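Local coordinates for endoribonuclease L-PSP/chorismate mutase-like domain-containing protein (Agrobacterium tumefaciens, PDB 3D01) that is of unknown function but belongs to the YjgF/chorismate mutase-like family of putative endoribonucleases and assembles with two further copies of itself, at residues L21-P26 with A73-E78; V36-S41 with L85-A90; G62-D67 with P113-Q118. One frame throughout, in Å; residues are numbered along the deposited sequence.

Interaction 1 of 3, residues L21-P26 with A73-E78; sequences LGFTLP and AQRAAE
Arg-75 NH1 sits against the far end of the Phe-23 ring, 3.2 Å from CZ and somewhat farther from both neighbouring ring carbons, CE1 and CE2. The guanidinium lies roughly parallel to the ring, the two planes 26° apart, and NH1 comes in obliquely. The arginine reaches this place by folding back: CG leaves anti to the backbone N (chi1 -173°), and bends at chi2 and chi3 then swing the guanidinium from the helix flank toward the phenylalanine. Its CD also brushes the ring, 4.1 Å from Phe-23 CZ. The arginine is exposed, whereas the ring it meets is buried.

Phe-23 follows directly on the end of helix 3-21, where Gly-22 with its positive phi completes a Schellman motif. The turn sends the chain away from the helix axis and the aromatic ring inward, to the place where three helices of this YjgF-like fold converge. Leu-18 of helix 3-21, Leu-79 of helix 70-91 and Leu-128 of helix 118-133 all touch the ring.

Glu-78, one turn along helix 70-91 from Arg-75, meets the same ring carbon with the base of its side chain, CB lying 3.8 Å from Phe-23 CZ. The carboxylate stands steeply to the ring, 77° between the planes, and comes up at the ring edge. Its carbon CD lies 3.9 Å above the centre of the Arg-75 guanidinium plane. The Arg-75 to Glu-78 salt bridge is therefore one of charges alone, with no N-H directed at the oxygen, and the position of OE1 is somewhat doubtful. The glutamate side chain also rests on Leu-128.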
loop_
_atom_site.group_PDB
_atom_site.type_symbol
_atom_site.label_atom_id
_atom_site.label_comp_id
_atom_site.label_asym_id
_atom_site.label_seq_id
_atom_site.Cartn_x
_atom_site.Cartn_y
_atom_site.Cartn_z
ATOM N N LEU I 21 16.815 10.355 21.098
ATOM C CA LEU I 21 17.225 9.316 20.154
ATOM C C LEU I 21 18.221 9.827 19.113
ATOM O O LEU I 21 18.804 9.036 18.363
ATOM C CB LEU I 21 16.003 8.746 19.452
ATOM C CG LEU I 21 15.086 7.829 20.249
ATOM C CD1 LEU I 21 13.946 7.331 19.323
ATOM C CD2 LEU I 21 15.843 6.649 20.825
ATOM N N GLY I 22 18.417 11.132 19.045
ATOM C CA GLY I 22 19.429 11.712 18.187
ATOM C C GLY I 22 18.885 12.558 17.061
ATOM O O GLY I 22 19.658 13.042 16.230
ATOM N N PHE I 23 17.580 12.789 17.040
ATOM C CA PHE I 23 16.949 13.485 15.930
ATOM C C PHE I 23 16.144 14.731 16.321
ATOM O O PHE I 23 15.427 14.744 17.320
ATOM C CB PHE I 23 16.013 12.526 15.185
ATOM C CG PHE I 23 16.676 11.260 14.726
ATOM C CD1 PHE I 23 17.259 11.187 13.477
ATOM C CD2 PHE I 23 16.695 10.134 15.534
ATOM C CE1 PHE I 23 17.839 10.010 13.045
ATOM C CE2 PHE I 23 17.282 8.966 15.115
ATOM C CZ PHE I 23 17.864 8.912 13.862
ATOM N N THR I 24 16.266 15.760 15.485
ATOM C CA THR I 24 15.353 16.889 15.475
ATOM C C THR I 24 14.462 16.771 14.238
ATOM O O THR I 24 14.884 16.244 13.185
ATOM C CB THR I 24 16.112 18.225 15.471
ATOM O OG1 THR I 24 16.714 18.425 14.183
ATOM C CG2 THR I 24 17.216 18.227 16.555
ATOM N N LEU I 25 13.216 17.208 14.372
ATOM C CA LEU I 25 12.301 17.222 13.252
ATOM C C LEU I 25 12.761 18.238 12.207
ATOM O O LEU I 25 13.101 19.377 12.537
ATOM C CB LEU I 25 10.869 17.550 13.686
ATOM C CG LEU I 25 10.086 16.473 14.425
ATOM C CD1 LEU I 25 8.680 16.986 14.794
ATOM C CD2 LEU I 25 10.000 15.210 13.594
ATOM N N PRO I 26 12.771 17.831 10.937
ATOM C CA PRO I 26 12.990 18.812 9.906
ATOM C C PRO I 26 11.717 19.633 9.646
ATOM O O PRO I 26 10.630 19.318 10.155
ATOM C CB PRO I 26 13.363 17.946 8.695
ATOM C CG PRO I 26 12.634 16.672 8.898
ATOM C CD PRO I 26 12.587 16.471 10.389
ATOM N N ALA I 73 21.060 1.028 6.603
ATOM C CA ALA I 73 19.691 0.992 6.128
ATOM C C ALA I 73 18.712 1.274 7.274
ATOM O O ALA I 73 17.704 1.961 7.079
ATOM C CB ALA I 73 19.376 -0.377 5.478
ATOM N N GLN I 74 19.001 0.755 8.465
ATOM C CA GLN I 74 18.198 1.087 9.639
ATOM C C GLN I 74 18.200 2.599 9.929
ATOM O O GLN I 74 17.169 3.161 10.255
ATOM C CB GLN I 74 18.679 0.313 10.862
ATOM C CG GLN I 74 18.247 -1.139 10.814
ATOM C CD GLN I 74 18.920 -2.015 11.846
ATOM O OE1 GLN I 74 20.032 -1.725 12.313
ATOM N NE2 GLN I 74 18.241 -3.112 12.224
ATOM N N ARG I 75 19.345 3.248 9.841
ATOM C CA ARG I 75 19.390 4.706 9.938
ATOM C C ARG I 75 18.551 5.378 8.879
ATOM O O ARG I 75 17.862 6.332 9.144
ATOM C CB ARG I 75 20.803 5.215 9.759
ATOM C CG ARG I 75 20.971 6.728 10.023
ATOM C CD ARG I 75 20.593 7.129 11.447
ATOM N NE ARG I 75 21.155 6.178 12.412
ATOM C CZ ARG I 75 21.130 6.306 13.735
ATOM N NH1 ARG I 75 20.599 7.377 14.311
ATOM N NH2 ARG I 75 21.655 5.344 14.492
ATOM N N ALA I 76 18.643 4.904 7.644
ATOM C CA ALA I 76 17.726 5.373 6.604
ATOM C C ALA I 76 16.247 5.267 7.016
ATOM O O ALA I 76 15.490 6.223 6.853
ATOM C CB ALA I 76 17.964 4.625 5.259
ATOM N N ALA I 77 15.851 4.113 7.565
ATOM C CA ALA I 77 14.461 3.881 7.962
ATOM C C ALA I 77 14.041 4.905 9.072
ATOM O O ALA I 77 12.958 5.504 9.039
ATOM C CB ALA I 77 14.297 2.447 8.445
ATOM N N GLU I 78 14.947 5.113 10.010
ATOM C CA GLU I 78 14.772 6.107 11.107
ATOM C C GLU I 78 14.518 7.487 10.530
ATOM O O GLU I 78 13.574 8.163 10.941
ATOM C CB GLU I 78 16.003 6.145 11.996
ATOM C CG GLU I 78 16.163 4.950 12.957
ATOM C CD GLU I 78 17.508 4.905 13.698
ATOM O OE1 GLU I 78 18.536 5.456 13.231
ATOM O OE2 GLU I 78 17.539 4.294 14.796
#

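Interaction 2 of 3, residues V36-S41 with L85-A90; sequences VPFTIS and LAQVKA
Gln-87 stands out from helix 70-91 toward Pro-37 and the Phe-38 ring. Its CB faces the ring at some remove, 4.3 Å from Phe-38 CD2. The chain then turns: a bend at chi2 (-63°) brings the amide across the proline instead of straight outward from the helix, and Gln-87 CG passes 4.3 Å from Pro-37 CB. At CD the contact closes to 3.5 Å from the same proline carbon. OE1 comes nearest of all, 3.1 Å from Pro-37 CB, and it also lies in the plane of the phenylalanine ring at its edge, 4.0 Å from Phe-38 CD2. The other branch, NE2, ends 3.8 Å from Pro-37 CB. The glutamine tip therefore lies roughly at a right angle to the proline, while its amide plane is turned 48° from the plane of the neighbouring ring.

Phe-38 completes the contact from the strand side. With CG held between the backbone N and the carbonyl carbon (chi1 58°), the ring leans toward the helix. Phe-38 CE2 comes 3.8 Å from the backbone oxygen Gln-87 O. One turn onward, the methyl of Ala-90 packs obliquely on the same CE2. No hydrogen bond joins the two segments; contact is by apolar groups and by carbon atoms set against amide and carbonyl oxygens.

Beyond the two segments, Phe-38 also touches Leu-45 and Gln-87 touches Gln-50, both on strand 44-54. Thr-39 OG1, by contrast, is hydrogen-bonded to Ile-103 O of the second subunit. Helix 70-91 and the short strand 38-41, paired antiparallel with strand 44-54, thus meet as helix on sheet, in keeping with the alpha/beta fold of the YjgF family.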
loop_
_atom_site.group_PDB
_atom_site.type_symbol
_atom_site.label_atom_id
_atom_site.label_comp_id
_atom_site.label_asym_id
_atom_site.label_seq_id
_atom_site.Cartn_x
_atom_site.Cartn_y
_atom_site.Cartn_z
ATOM N N VAL I 36 0.665 15.817 -2.883
ATOM C CA VAL I 36 0.871 16.510 -1.638
ATOM C C VAL I 36 1.520 15.572 -0.614
ATOM O O VAL I 36 1.445 14.351 -0.774
ATOM C CB VAL I 36 -0.464 17.090 -1.152
ATOM C CG1 VAL I 36 -0.872 18.235 -2.069
ATOM C CG2 VAL I 36 -1.556 16.025 -1.116
ATOM N N PRO I 37 2.182 16.143 0.423
ATOM C CA PRO I 37 2.820 15.301 1.435
ATOM C C PRO I 37 1.857 14.465 2.276
ATOM O O PRO I 37 2.250 13.427 2.801
ATOM C CB PRO I 37 3.576 16.313 2.307
ATOM C CG PRO I 37 3.683 17.516 1.490
ATOM C CD PRO I 37 2.451 17.560 0.684
ATOM N N PHE I 38 0.603 14.905 2.386
ATOM C CA PHE I 38 -0.401 14.148 3.125
ATOM C C PHE I 38 -1.801 14.574 2.705
ATOM O O PHE I 38 -1.993 15.674 2.160
ATOM C CB PHE I 38 -0.215 14.351 4.650
ATOM C CG PHE I 38 -0.291 15.815 5.093
ATOM C CD1 PHE I 38 -1.506 16.411 5.325
ATOM C CD2 PHE I 38 0.861 16.572 5.243
ATOM C CE1 PHE I 38 -1.576 17.779 5.703
ATOM C CE2 PHE I 38 0.808 17.898 5.620
ATOM C CZ PHE I 38 -0.418 18.499 5.853
ATOM N N THR I 39 -2.765 13.699 2.955
ATOM C CA THR I 39 -4.181 14.023 2.817
ATOM C C THR I 39 -4.863 13.516 4.074
ATOM O O THR I 39 -4.309 12.667 4.779
ATOM C CB THR I 39 -4.857 13.359 1.590
ATOM O OG1 THR I 39 -4.632 11.940 1.602
ATOM C CG2 THR I 39 -4.354 13.940 0.302
ATOM N N ILE I 40 -6.058 14.031 4.359
ATOM C CA ILE I 40 -6.843 13.550 5.494
ATOM C C ILE I 40 -8.208 13.184 4.974
ATOM O O ILE I 40 -8.813 13.954 4.235
ATOM C CB ILE I 40 -7.049 14.636 6.594
ATOM C CG1 ILE I 40 -5.742 14.970 7.290
ATOM C CG2 ILE I 40 -8.007 14.153 7.652
ATOM C CD1 ILE I 40 -5.748 16.324 7.965
ATOM N N SER I 41 -8.694 12.020 5.352
ATOM C CA SER I 41 -10.065 11.631 5.084
ATOM C C SER I 41 -10.691 11.143 6.406
ATOM O O SER I 41 -10.272 10.140 6.970
ATOM C CB SER I 41 -10.145 10.534 4.007
ATOM O OG SER I 41 -11.494 10.124 3.805
ATOM N N LEU I 85 7.082 11.821 10.758
ATOM C CA LEU I 85 6.655 12.603 11.952
ATOM C C LEU I 85 6.572 14.116 11.667
ATOM O O LEU I 85 5.654 14.804 12.156
ATOM C CB LEU I 85 7.562 12.294 13.125
ATOM C CG LEU I 85 7.461 10.880 13.698
ATOM C CD1 LEU I 85 8.516 10.668 14.829
ATOM C CD2 LEU I 85 6.031 10.617 14.199
ATOM N N ALA I 86 7.516 14.632 10.874
ATOM C CA ALA I 86 7.476 16.029 10.453
ATOM C C ALA I 86 6.215 16.347 9.648
ATOM O O ALA I 86 5.600 17.382 9.855
ATOM C CB ALA I 86 8.740 16.419 9.676
ATOM N N GLN I 87 5.783 15.455 8.756
ATOM C CA GLN I 87 4.557 15.702 7.986
ATOM C C GLN I 87 3.317 15.612 8.865
ATOM O O GLN I 87 2.376 16.374 8.704
ATOM C CB GLN I 87 4.427 14.686 6.848
ATOM C CG GLN I 87 5.576 14.763 5.835
ATOM C CD GLN I 87 5.693 16.075 5.087
ATOM O OE1 GLN I 87 4.801 16.930 5.100
ATOM N NE2 GLN I 87 6.808 16.225 4.391
ATOM N N VAL I 88 3.311 14.658 9.788
ATOM C CA VAL I 88 2.192 14.506 10.688
ATOM C C VAL I 88 2.090 15.758 11.568
ATOM O O VAL I 88 0.998 16.253 11.791
ATOM C CB VAL I 88 2.320 13.270 11.587
ATOM C CG1 VAL I 88 1.144 13.204 12.544
ATOM C CG2 VAL I 88 2.413 11.961 10.742
ATOM N N LYS I 89 3.216 16.236 12.068
ATOM C CA LYS I 89 3.220 17.476 12.875
ATOM C C LYS I 89 2.601 18.637 12.100
ATOM O O LYS I 89 1.762 19.389 12.656
ATOM C CB LYS I 89 4.646 17.831 13.314
ATOM C CG LYS I 89 4.687 19.035 14.275
ATOM C CD LYS I 89 6.078 19.290 14.798
ATOM C CE LYS I 89 6.102 20.604 15.634
ATOM N NZ LYS I 89 7.460 20.974 16.010
ATOM N N ALA I 90 3.014 18.804 10.845
ATOM C CA ALA I 90 2.425 19.791 9.938
ATOM C C ALA I 90 0.909 19.612 9.774
ATOM O O ALA I 90 0.118 20.586 9.872
ATOM C CB ALA I 90 3.127 19.754 8.577
#

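Interaction 3 of 3, residues G62-D67 with P113-Q118; sequences GLVGRD and PEFVEQ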
loop_
_atom_site.group_PDB
_atom_site.type_symbol
_atom_site.label_atom_id
_atom_site.label_comp_id
_atom_site.label_asym_id
_atom_site.label_seq_id
_atom_site.Cartn_x
_atom_site.Cartn_y
_atom_site.Cartn_z
ATOM N N GLY I 62 21.498 3.888 -2.495
ATOM C CA GLY I 62 21.948 2.590 -2.994
ATOM C C GLY I 62 21.173 1.412 -2.418
ATOM O O GLY I 62 20.182 1.563 -1.661
ATOM N N LEU I 63 21.606 0.230 -2.841
ATOM C CA LEU I 63 20.904 -1.006 -2.569
ATOM C C LEU I 63 21.421 -1.639 -1.334
ATOM O O LEU I 63 22.633 -1.837 -1.147
ATOM C CB LEU I 63 21.052 -2.020 -3.702
ATOM C CG LEU I 63 20.664 -1.568 -5.092
ATOM C CD1 LEU I 63 20.942 -2.671 -6.183
ATOM C CD2 LEU I 63 19.217 -1.158 -5.084
ATOM N N VAL I 64 20.491 -1.993 -0.490
ATOM C CA VAL I 64 20.813 -2.773 0.676
ATOM C C VAL I 64 21.284 -4.194 0.230
ATOM O O VAL I 64 20.621 -4.895 -0.579
ATOM C CB VAL I 64 19.615 -2.823 1.628
ATOM C CG1 VAL I 64 20.036 -3.453 2.905
ATOM C CG2 VAL I 64 18.981 -1.374 1.840
ATOM N N GLY I 65 22.436 -4.588 0.754
ATOM C CA GLY I 65 23.111 -5.822 0.357
ATOM C C GLY I 65 24.180 -5.603 -0.700
ATOM O O GLY I 65 24.932 -6.533 -1.035
ATOM N N ARG I 66 24.261 -4.377 -1.221
ATOM C CA ARG I 66 25.315 -4.024 -2.174
ATOM C C ARG I 66 26.036 -2.757 -1.771
ATOM O O ARG I 66 27.230 -2.788 -1.626
ATOM C CB ARG I 66 24.772 -3.911 -3.588
ATOM C CG ARG I 66 25.786 -3.458 -4.609
ATOM C CD ARG I 66 25.250 -3.361 -6.031
ATOM N NE ARG I 66 26.342 -2.942 -6.885
ATOM C CZ ARG I 66 27.306 -3.735 -7.337
ATOM N NH1 ARG I 66 27.244 -5.042 -7.186
ATOM N NH2 ARG I 66 28.321 -3.199 -8.006
ATOM N N ASP I 67 25.302 -1.652 -1.654
ATOM C CA ASP I 67 25.874 -0.336 -1.375
ATOM C C ASP I 67 25.837 0.014 0.115
ATOM O O ASP I 67 26.696 0.759 0.616
ATOM C CB ASP I 67 25.095 0.703 -2.152
ATOM C CG ASP I 67 25.164 0.469 -3.644
ATOM O OD1 ASP I 67 26.295 0.432 -4.185
ATOM O OD2 ASP I 67 24.100 0.303 -4.258
ATOM N N PRO I 113 18.580 -8.945 -4.779
ATOM C CA PRO I 113 17.696 -10.092 -4.595
ATOM C C PRO I 113 18.144 -11.108 -3.546
ATOM O O PRO I 113 17.331 -11.912 -3.106
ATOM C CB PRO I 113 17.636 -10.710 -5.988
ATOM C CG PRO I 113 18.004 -9.566 -6.918
ATOM C CD PRO I 113 19.099 -8.891 -6.160
ATOM N N GLU I 114 19.419 -11.092 -3.178
ATOM C CA GLU I 114 19.942 -11.924 -2.082
ATOM C C GLU I 114 19.705 -11.295 -0.708
ATOM O O GLU I 114 19.883 -11.962 0.312
ATOM C CB GLU I 114 21.430 -12.219 -2.272
ATOM C CG GLU I 114 21.740 -13.022 -3.517
ATOM C CD GLU I 114 21.481 -12.256 -4.813
ATOM O OE1 GLU I 114 21.881 -11.065 -4.899
ATOM O OE2 GLU I 114 20.909 -12.873 -5.768
ATOM N N PHE I 115 19.311 -10.022 -0.689
ATOM C CA PHE I 115 19.067 -9.340 0.581
ATOM C C PHE I 115 17.653 -9.658 1.059
ATOM O O PHE I 115 16.687 -9.400 0.330
ATOM C CB PHE I 115 19.300 -7.853 0.513
ATOM C CG PHE I 115 19.029 -7.199 1.811
ATOM C CD1 PHE I 115 19.875 -7.463 2.895
ATOM C CD2 PHE I 115 17.885 -6.427 2.002
ATOM C CE1 PHE I 115 19.634 -6.900 4.127
ATOM C CE2 PHE I 115 17.630 -5.878 3.249
ATOM C CZ PHE I 115 18.492 -6.102 4.293
ATOM N N VAL I 116 17.551 -10.228 2.273
ATOM C CA VAL I 116 16.270 -10.742 2.772
ATOM C C VAL I 116 15.977 -10.328 4.224
ATOM O O VAL I 116 15.243 -11.005 4.940
ATOM C CB VAL I 116 16.204 -12.296 2.581
ATOM C CG1 VAL I 116 16.159 -12.639 1.108
ATOM C CG2 VAL I 116 17.388 -13.003 3.303
ATOM N N GLU I 117 16.538 -9.207 4.645
ATOM C CA GLU I 117 16.325 -8.706 6.008
ATOM C C GLU I 117 15.675 -7.329 5.989
ATOM O O GLU I 117 15.964 -6.454 6.818
ATOM C CB GLU I 117 17.642 -8.705 6.784
ATOM C CG GLU I 117 18.133 -10.102 7.056
ATOM C CD GLU I 117 19.548 -10.129 7.589
ATOM O OE1 GLU I 117 20.441 -9.473 7.041
ATOM O OE2 GLU I 117 19.784 -10.872 8.531
ATOM N N GLN I 118 14.729 -7.169 5.080
ATOM C CA GLN I 118 13.971 -5.926 5.008
ATOM C C GLN I 118 13.200 -5.631 6.306
ATOM O O GLN I 118 13.012 -4.480 6.663
ATOM C CB GLN I 118 13.024 -5.898 3.821
ATOM C CG GLN I 118 13.687 -5.931 2.443
ATOM C CD GLN I 118 13.993 -7.326 1.944
ATOM O OE1 GLN I 118 13.738 -8.328 2.636
ATOM N NE2 GLN I 118 14.512 -7.409 0.708
#
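Phe-115, which follows Pro-113 and Glu-114, meets Val-64 and Gly-65; Pro-113 itself packs on Leu-63 of the third subunit. The phenylalanine CB lies 3.4 Å from Val-64 O and 4.3 Å from Gly-65 CA, so the backbones are close here. With CG anti to the backbone N (chi1 179°), the ring extends toward Val-64, presenting one face to its CG1. Val-64 CG1 stands over that face, 3.5 Å from the centroid and 16° off the normal, a CH-pi contact displaced toward CZ and CE2. Val-70 of helix 70-91 also touches the ring.

After Val-116, which packs on Leu-149 of the third subunit, the chain curls back over the aromatic group. Glu-117 N lies 3.6 Å above the centre of the Phe-115 ring on the face away from Val-64, and the same residue is the N-cap of helix 118-133. Gln-118 NE2 makes a weak hydrogen bond back to Phe-115 O, which also accepts from Ser-148 OG of the third subunit.

Between the two segments there is no hydrogen bond. Their union rests on dispersion and CH-pi contact, with the ring held between a methyl and a peptide nitrogen, while the polar groups find partners within their own loops, on neighbouring parts of the chain (Val-64 with Ala-110 and Val-112) and, for 113-118, on the third subunit.

In the fold
Helix 70-91 serves both interaction 1 and interaction 2, whose centres are 18 Å apart; the loop 21-26 also reaches the second of these, with Leu-25 CD1 3.5 Å from Lys-89 CD. Interaction 3 joins the same helix near its start, where Ala-73 CB lies 3.8 Å from Val-64 CG2, and its centre is 19 Å from that of interaction 1. Interactions 2 and 3 stand 29 Å apart between centres and do not touch. Asp-67 of interaction 3 lines the pocket of the bound polyether together with Thr-61 and Asn-152, and its carboxylate accepts a hydrogen bond from Leu-63 N. Interactions 2 and 3 also adjoin other subunits.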